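Local structure of glycosyl hydrolases family 31 family protein (6DRU) at residues A[281-286]-A[391-396]; A[294-299]-A[381-386]. The protein hydrolyses xyloglucan oligosaccharides as a family 31 alpha-xylosidase, releasing alpha-xylose from the non-reducing terminal glucose. One frame throughout, in Å; residues are numbered along the deposited sequence.

Contact 1: residues A[281-286]-A[391-396]; sequences MIVIDY and NFWIDQ. With XYS (alpha-D-xylopyranose), chain N; BGC (beta-D-glucopyranose), chain F.
V283 and D285 both meet the outer carbons of the six-membered ring of W393, but at different angles. The V283 and W393 side chains cross at about a right angle, with CG1 of V283 3.5 Å from CE3 of W393. The D285 side chain comes obliquely across the indole, yet its carboxylate plane is only 20° from that of the ring, and its OD1 comes 3.1 Å from CZ3 of W393. CB of W393 points toward the facing segment, and chi1 of -174° sets CG anti to the backbone N. The strand axes approach to 8.4 Å at 42°, since strand 319-328 lies between them and pairs with both; this is the next-but-one spacing of a TIM barrel.

Beyond the indole lies alpha-D-xylose. Its O4 donates to D285 OD2 at 2.5 Å, its O3 lies near the edge of W393, and its C5 stands over one face of the Y286 ring. A water above the centre of W393 donates to D285 OD1 and to OD1 of the active-site residue D395, joining two carboxylates. H557 meets W393 edge-to-face, and it and D487, the proton donor, also bond the sugar. D395 OD1 is 3.0 Å from the anomeric carbon C1 of xylose, a placement consistent with nucleophilic attack in a retaining family 31 enzyme, while D285 grips the far end of the sugar at O4.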
loop_
_atom_site.group_PDB
_atom_site.type_symbol
_atom_site.label_atom_id
_atom_site.label_comp_id
_atom_site.label_asym_id
_atom_site.label_seq_id
_atom_site.Cartn_x
_atom_site.Cartn_y
_atom_site.Cartn_z
ATOM N N MET A 281 26.259 -10.241 42.862
ATOM C CA MET A 281 24.913 -9.841 42.482
ATOM C C MET A 281 24.023 -11.073 42.392
ATOM O O MET A 281 24.428 -12.100 41.841
ATOM C CB MET A 281 24.908 -9.083 41.149
ATOM C CG MET A 281 23.727 -8.137 40.984
ATOM S SD MET A 281 23.368 -7.727 39.266
ATOM C CE MET A 281 24.733 -6.644 38.869
ATOM N N ILE A 282 22.815 -10.956 42.938
ATOM C CA ILE A 282 21.806 -12.011 42.908
ATOM C C ILE A 282 20.677 -11.543 41.998
ATOM O O ILE A 282 20.188 -10.416 42.143
ATOM C CB ILE A 282 21.280 -12.310 44.322
ATOM C CG1 ILE A 282 22.374 -12.944 45.191
ATOM C CG2 ILE A 282 20.064 -13.221 44.258
ATOM C CD1 ILE A 282 22.541 -14.423 45.015
ATOM N N VAL A 283 20.258 -12.398 41.066
ATOM C CA VAL A 283 19.292 -12.025 40.036
ATOM C C VAL A 283 17.996 -12.799 40.247
ATOM O O VAL A 283 18.019 -14.018 40.459
ATOM C CB VAL A 283 19.853 -12.274 38.627
ATOM C CG1 VAL A 283 18.900 -11.740 37.576
ATOM C CG2 VAL A 283 21.224 -11.634 38.481
ATOM N N ILE A 284 16.869 -12.092 40.176
ATOM C CA ILE A 284 15.535 -12.682 40.227
ATOM C C ILE A 284 14.943 -12.636 38.825
ATOM O O ILE A 284 14.873 -11.565 38.210
ATOM C CB ILE A 284 14.626 -11.945 41.227
ATOM C CG1 ILE A 284 15.223 -11.998 42.635
ATOM C CG2 ILE A 284 13.228 -12.545 41.221
ATOM C CD1 ILE A 284 14.444 -11.194 43.654
ATOM N N ASP A 285 14.509 -13.791 38.324
ATOM C CA ASP A 285 14.079 -13.908 36.936
ATOM C C ASP A 285 12.617 -13.474 36.795
ATOM O O ASP A 285 12.038 -12.837 37.679
ATOM C CB ASP A 285 14.311 -15.333 36.437
ATOM C CG ASP A 285 14.416 -15.416 34.922
ATOM O OD1 ASP A 285 14.135 -14.403 34.247
ATOM O OD2 ASP A 285 14.774 -16.496 34.408
ATOM N N TYR A 286 12.006 -13.820 35.664
ATOM C CA TYR A 286 10.663 -13.372 35.319
ATOM C C TYR A 286 9.611 -14.213 36.044
ATOM O O TYR A 286 9.920 -15.026 36.922
ATOM C CB TYR A 286 10.473 -13.390 33.801
ATOM C CG TYR A 286 10.406 -14.757 33.139
ATOM C CD1 TYR A 286 11.043 -15.869 33.681
ATOM C CD2 TYR A 286 9.708 -14.928 31.952
ATOM C CE1 TYR A 286 10.977 -17.106 33.062
ATOM C CE2 TYR A 286 9.639 -16.157 31.325
ATOM C CZ TYR A 286 10.273 -17.244 31.883
ATOM O OH TYR A 286 10.202 -18.469 31.259
ATOM N N ASN A 391 19.180 -2.783 40.376
ATOM C CA ASN A 391 19.632 -3.195 39.055
ATOM C C ASN A 391 18.495 -3.942 38.377
ATOM O O ASN A 391 17.738 -4.660 39.038
ATOM C CB ASN A 391 20.883 -4.072 39.152
ATOM C CG ASN A 391 22.011 -3.390 39.905
ATOM O OD1 ASN A 391 22.794 -2.636 39.325
ATOM N ND2 ASN A 391 22.094 -3.646 41.206
ATOM N N PHE A 392 18.358 -3.766 37.066
ATOM C CA PHE A 392 17.158 -4.215 36.373
ATOM C C PHE A 392 17.502 -5.068 35.162
ATOM O O PHE A 392 18.434 -4.765 34.413
ATOM C CB PHE A 392 16.303 -3.020 35.961
ATOM C CG PHE A 392 15.736 -2.271 37.128
ATOM C CD1 PHE A 392 14.632 -2.759 37.803
ATOM C CD2 PHE A 392 16.324 -1.098 37.571
ATOM C CE1 PHE A 392 14.110 -2.081 38.886
ATOM C CE2 PHE A 392 15.807 -0.415 38.657
ATOM C CZ PHE A 392 14.698 -0.908 39.315
ATOM N N TRP A 393 16.730 -6.133 34.980
ATOM C CA TRP A 393 16.903 -7.091 33.894
ATOM C C TRP A 393 15.771 -6.862 32.896
ATOM O O TRP A 393 14.651 -7.340 33.094
ATOM C CB TRP A 393 16.900 -8.517 34.440
ATOM C CG TRP A 393 17.220 -9.571 33.432
ATOM C CD1 TRP A 393 17.592 -9.382 32.136
ATOM C CD2 TRP A 393 17.200 -10.989 33.641
ATOM N NE1 TRP A 393 17.802 -10.592 31.525
ATOM C CE2 TRP A 393 17.568 -11.595 32.427
ATOM C CE3 TRP A 393 16.902 -11.802 34.739
ATOM C CZ2 TRP A 393 17.651 -12.978 32.276
ATOM C CZ3 TRP A 393 16.987 -13.175 34.590
ATOM C CH2 TRP A 393 17.356 -13.749 33.366
ATOM N N ILE A 394 16.065 -6.116 31.833
ATOM C CA ILE A 394 15.056 -5.752 30.836
ATOM C C ILE A 394 15.106 -6.801 29.731
ATOM O O ILE A 394 15.806 -6.663 28.728
ATOM C CB ILE A 394 15.250 -4.334 30.317
ATOM C CG1 ILE A 394 16.741 -4.001 30.209
ATOM C CG2 ILE A 394 14.532 -3.383 31.234
ATOM C CD1 ILE A 394 17.027 -2.629 29.632
ATOM N N ASP A 395 14.329 -7.857 29.920
ATOM C CA ASP A 395 14.349 -9.033 29.071
ATOM C C ASP A 395 13.226 -8.963 28.042
ATOM O O ASP A 395 12.202 -8.311 28.260
ATOM C CB ASP A 395 14.209 -10.288 29.937
ATOM C CG ASP A 395 14.291 -11.569 29.141
ATOM O OD1 ASP A 395 13.503 -12.491 29.439
ATOM O OD2 ASP A 395 15.117 -11.646 28.207
ATOM N N GLN A 396 13.445 -9.626 26.904
ATOM C CA GLN A 396 12.399 -9.858 25.905
ATOM C C GLN A 396 11.850 -8.555 25.331
ATOM O O GLN A 396 10.652 -8.428 25.071
ATOM C CB GLN A 396 11.270 -10.710 26.487
ATOM C CG GLN A 396 11.650 -12.161 26.652
ATOM C CD GLN A 396 11.082 -13.030 25.556
ATOM O OE1 GLN A 396 9.888 -12.981 25.273
ATOM N NE2 GLN A 396 11.936 -13.829 24.929
HETATM C C1 XYS N . 13.895 -15.283 28.379
HETATM C C2 XYS N . 15.308 -14.906 28.759
HETATM C C3 XYS N . 15.790 -15.835 29.850
HETATM C C4 XYS N . 14.801 -15.831 30.995
HETATM C C5 XYS N . 13.413 -16.109 30.460
HETATM O O1 XYS N . 13.872 -16.619 27.935
HETATM O O2 XYS N . 16.146 -15.012 27.633
HETATM O O3 XYS N . 17.050 -15.409 30.314
HETATM O O4 XYS N . 15.154 -16.831 31.921
HETATM O O5 XYS N . 13.058 -15.135 29.503
HETATM C C2 BGC F . 9.895 -20.083 24.338
HETATM C C3 BGC F . 10.080 -18.678 23.882
HETATM C C4 BGC F . 10.000 -17.725 25.090
HETATM C C5 BGC F . 10.928 -18.186 26.178
HETATM C C6 BGC F . 10.744 -17.314 27.413
HETATM C C1 BGC F . 10.925 -20.366 25.401
HETATM O O2 BGC F . 10.061 -21.000 23.234
HETATM O O3 BGC F . 9.094 -18.366 22.966
HETATM O O4 BGC F . 10.369 -16.423 24.694
HETATM O O5 BGC F . 10.647 -19.528 26.525
HETATM O O6 BGC F . 11.283 -17.969 28.541
HETATM O O HOH W 1 13.848 -12.475 32.286
#

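Contact 2: residues A[294-299]-A[381-386]; sequences DWALDP and KKNYYD. With NAG (2-acetamido-2-deoxy-beta-D-glucopyranose), chain D.
L297 and A296 approach the Y384 ring from the loop, and A296 also meets N383 on the same helix. L297 lies obliquely to the phenol, its CG 3.6 Å from CE1 of Y384. The ring also reaches the loop backbone: OH of Y384 stands 3.3 Å from C of A296, and the carbonyl oxygen of W295 lies near the ring plane at the edge, 3.6 Å from CE2 of Y384. Beside this, the methyl CB of A296 packs on CB of N383 at 3.7 Å.

A water also belongs to the first shell. It accepts from L297 N at 2.6 Å and donates to N383 O at 3.0 Å, sitting above one face of the Y384 ring, offset toward the rim.

Farther out, the helix closes with a wide pi-type turn, D386 N bonding K381 O, and K381 NZ forms a salt bridge to the syn lone pair of D386 OD1 (2.6 Å). On the loop side, W295 lies against F375, L376 and M379 of helix 370-385 and donates NE1 to W325 O, while D298 is salt-bridged to R300 beside a protein-linked glycan. The water thus links the L297 N-H to the N383 carbonyl, two backbone groups that do not pair directly, beside a tyrosine ring that rests on both the L297 side chain and the loop backbone.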
loop_
_atom_site.group_PDB
_atom_site.type_symbol
_atom_site.label_atom_id
_atom_site.label_comp_id
_atom_site.label_asym_id
_atom_site.label_seq_id
_atom_site.Cartn_x
_atom_site.Cartn_y
_atom_site.Cartn_z
ATOM N N ASP A 294 2.173 -5.256 35.801
ATOM C CA ASP A 294 2.165 -4.751 37.171
ATOM C C ASP A 294 3.511 -4.140 37.540
ATOM O O ASP A 294 3.565 -3.144 38.272
ATOM C CB ASP A 294 1.798 -5.875 38.141
ATOM C CG ASP A 294 0.310 -6.174 38.149
ATOM O OD1 ASP A 294 -0.436 -5.521 37.388
ATOM O OD2 ASP A 294 -0.116 -7.064 38.917
ATOM N N TRP A 295 4.602 -4.721 37.043
ATOM C CA TRP A 295 5.955 -4.225 37.284
ATOM C C TRP A 295 6.223 -4.087 38.782
ATOM O O TRP A 295 6.574 -3.023 39.295
ATOM C CB TRP A 295 6.187 -2.914 36.533
ATOM C CG TRP A 295 6.168 -3.119 35.054
ATOM C CD1 TRP A 295 6.727 -4.159 34.368
ATOM C CD2 TRP A 295 5.525 -2.296 34.076
ATOM N NE1 TRP A 295 6.492 -4.022 33.024
ATOM C CE2 TRP A 295 5.753 -2.886 32.817
ATOM C CE3 TRP A 295 4.787 -1.110 34.140
ATOM C CZ2 TRP A 295 5.270 -2.334 31.635
ATOM C CZ3 TRP A 295 4.309 -0.564 32.964
ATOM C CH2 TRP A 295 4.553 -1.175 31.729
ATOM N N ALA A 296 6.043 -5.209 39.472
ATOM C CA ALA A 296 6.250 -5.333 40.906
ATOM C C ALA A 296 6.228 -6.811 41.258
ATOM O O ALA A 296 5.536 -7.603 40.610
ATOM C CB ALA A 296 5.176 -4.580 41.702
ATOM N N LEU A 297 6.994 -7.173 42.280
ATOM C CA LEU A 297 7.019 -8.556 42.728
ATOM C C LEU A 297 5.686 -8.930 43.362
ATOM O O LEU A 297 5.093 -8.146 44.108
ATOM C CB LEU A 297 8.162 -8.772 43.718
ATOM C CG LEU A 297 9.560 -8.569 43.131
ATOM C CD1 LEU A 297 10.617 -8.551 44.225
ATOM C CD2 LEU A 297 9.864 -9.646 42.104
ATOM N N ASP A 298 5.210 -10.129 43.049
ATOM C CA ASP A 298 3.968 -10.631 43.620
ATOM C C ASP A 298 4.099 -10.707 45.138
ATOM O O ASP A 298 4.939 -11.467 45.642
ATOM C CB ASP A 298 3.635 -12.005 43.037
ATOM C CG ASP A 298 2.286 -12.538 43.503
ATOM O OD1 ASP A 298 1.544 -11.802 44.188
ATOM O OD2 ASP A 298 1.966 -13.701 43.172
ATOM N N PRO A 299 3.308 -9.944 45.896
ATOM C CA PRO A 299 3.450 -9.971 47.360
ATOM C C PRO A 299 3.145 -11.321 47.979
ATOM O O PRO A 299 3.620 -11.595 49.088
ATOM C CB PRO A 299 2.450 -8.905 47.829
ATOM C CG PRO A 299 2.216 -8.040 46.633
ATOM C CD PRO A 299 2.312 -8.956 45.456
ATOM N N LYS A 381 10.917 2.298 40.337
ATOM C CA LYS A 381 11.493 2.983 41.491
ATOM C C LYS A 381 10.655 2.765 42.741
ATOM O O LYS A 381 11.200 2.677 43.846
ATOM C CB LYS A 381 11.639 4.478 41.204
ATOM C CG LYS A 381 12.037 5.300 42.418
ATOM C CD LYS A 381 12.017 6.789 42.119
ATOM C CE LYS A 381 12.698 7.587 43.226
ATOM N NZ LYS A 381 13.624 6.746 44.037
ATOM N N LYS A 382 9.336 2.649 42.583
ATOM C CA LYS A 382 8.465 2.456 43.735
ATOM C C LYS A 382 8.608 1.057 44.322
ATOM O O LYS A 382 8.685 0.897 45.546
ATOM C CB LYS A 382 7.015 2.710 43.326
ATOM C CG LYS A 382 5.993 2.463 44.418
ATOM C CD LYS A 382 4.580 2.508 43.855
ATOM C CE LYS A 382 4.378 3.709 42.941
ATOM N NZ LYS A 382 3.061 3.673 42.243
ATOM N N ASN A 383 8.659 0.036 43.469
ATOM C CA ASN A 383 8.590 -1.349 43.914
ATOM C C ASN A 383 9.938 -2.057 43.948
ATOM O O ASN A 383 10.025 -3.151 44.515
ATOM C CB ASN A 383 7.628 -2.135 43.018
ATOM C CG ASN A 383 6.248 -1.519 42.977
ATOM O OD1 ASN A 383 5.724 -1.210 41.907
ATOM N ND2 ASN A 383 5.651 -1.328 44.147
ATOM N N TYR A 384 10.982 -1.476 43.360
ATOM C CA TYR A 384 12.279 -2.138 43.334
ATOM C C TYR A 384 13.388 -1.225 43.845
ATOM O O TYR A 384 14.024 -1.526 44.860
ATOM C CB TYR A 384 12.609 -2.614 41.918
ATOM C CG TYR A 384 11.699 -3.699 41.386
ATOM C CD1 TYR A 384 11.938 -5.037 41.672
ATOM C CD2 TYR A 384 10.605 -3.385 40.590
ATOM C CE1 TYR A 384 11.111 -6.032 41.185
ATOM C CE2 TYR A 384 9.772 -4.374 40.098
ATOM C CZ TYR A 384 10.031 -5.695 40.399
ATOM O OH TYR A 384 9.209 -6.686 39.913
ATOM N N TYR A 385 13.625 -0.113 43.142
ATOM C CA TYR A 385 14.780 0.733 43.435
ATOM C C TYR A 385 14.744 1.255 44.866
ATOM O O TYR A 385 15.756 1.226 45.575
ATOM C CB TYR A 385 14.844 1.894 42.441
ATOM C CG TYR A 385 16.175 2.614 42.414
ATOM C CD1 TYR A 385 16.434 3.670 43.279
ATOM C CD2 TYR A 385 17.167 2.249 41.513
ATOM C CE1 TYR A 385 17.648 4.333 43.254
ATOM C CE2 TYR A 385 18.383 2.908 41.480
ATOM C CZ TYR A 385 18.618 3.950 42.352
ATOM O OH TYR A 385 19.827 4.609 42.323
ATOM N N ASP A 386 13.584 1.737 45.311
ATOM C CA ASP A 386 13.430 2.218 46.678
ATOM C C ASP A 386 13.289 1.090 47.689
ATOM O O ASP A 386 12.968 1.354 48.853
ATOM C CB ASP A 386 12.220 3.151 46.782
ATOM C CG ASP A 386 12.457 4.492 46.118
ATOM O OD1 ASP A 386 13.583 4.722 45.626
ATOM O OD2 ASP A 386 11.518 5.315 46.091
HETATM C C1 NAG D . 2.002 -18.614 39.396
HETATM C C2 NAG D . 1.534 -18.214 40.779
HETATM C C3 NAG D . 2.464 -18.678 41.836
HETATM C C4 NAG D . 2.735 -20.158 41.675
HETATM C C5 NAG D . 3.281 -20.395 40.285
HETATM C C6 NAG D . 3.591 -21.861 40.079
HETATM C C7 NAG D . 0.146 -16.171 40.773
HETATM C C8 NAG D . 0.047 -14.664 40.859
HETATM N N2 NAG D . 1.416 -16.800 40.853
HETATM O O3 NAG D . 1.918 -18.366 43.097
HETATM O O4 NAG D . 3.663 -20.592 42.641
HETATM O O5 NAG D . 2.309 -19.986 39.354
HETATM O O6 NAG D . 3.213 -22.241 38.774
HETATM O O7 NAG D . -0.858 -16.841 40.639
HETATM O O HOH W 2 8.108 -5.369 43.851
#

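Both contacts belong to the TIM-barrel domain, with centres 13 Å apart. Along the chain the order is 281-286, 294-299, 381-386, 391-396, which places both halves of contact 2 between those of contact 1. The loop 294-299 follows strand 281-284, and helix 370-385 leads into strand 391-394. The two contacts touch directly where CE1 of F392 packs on CB of Y384 at 3.4 Å. Strand 319-328 serves both: it pairs with the two strands of contact 1, and its A322 is touched by Y384. Its W325, part of the xylose pocket, links the active-site residue to the outer loop: backbone O accepts from W295 NE1, and indole NE1 bonds D395 OD1 weakly.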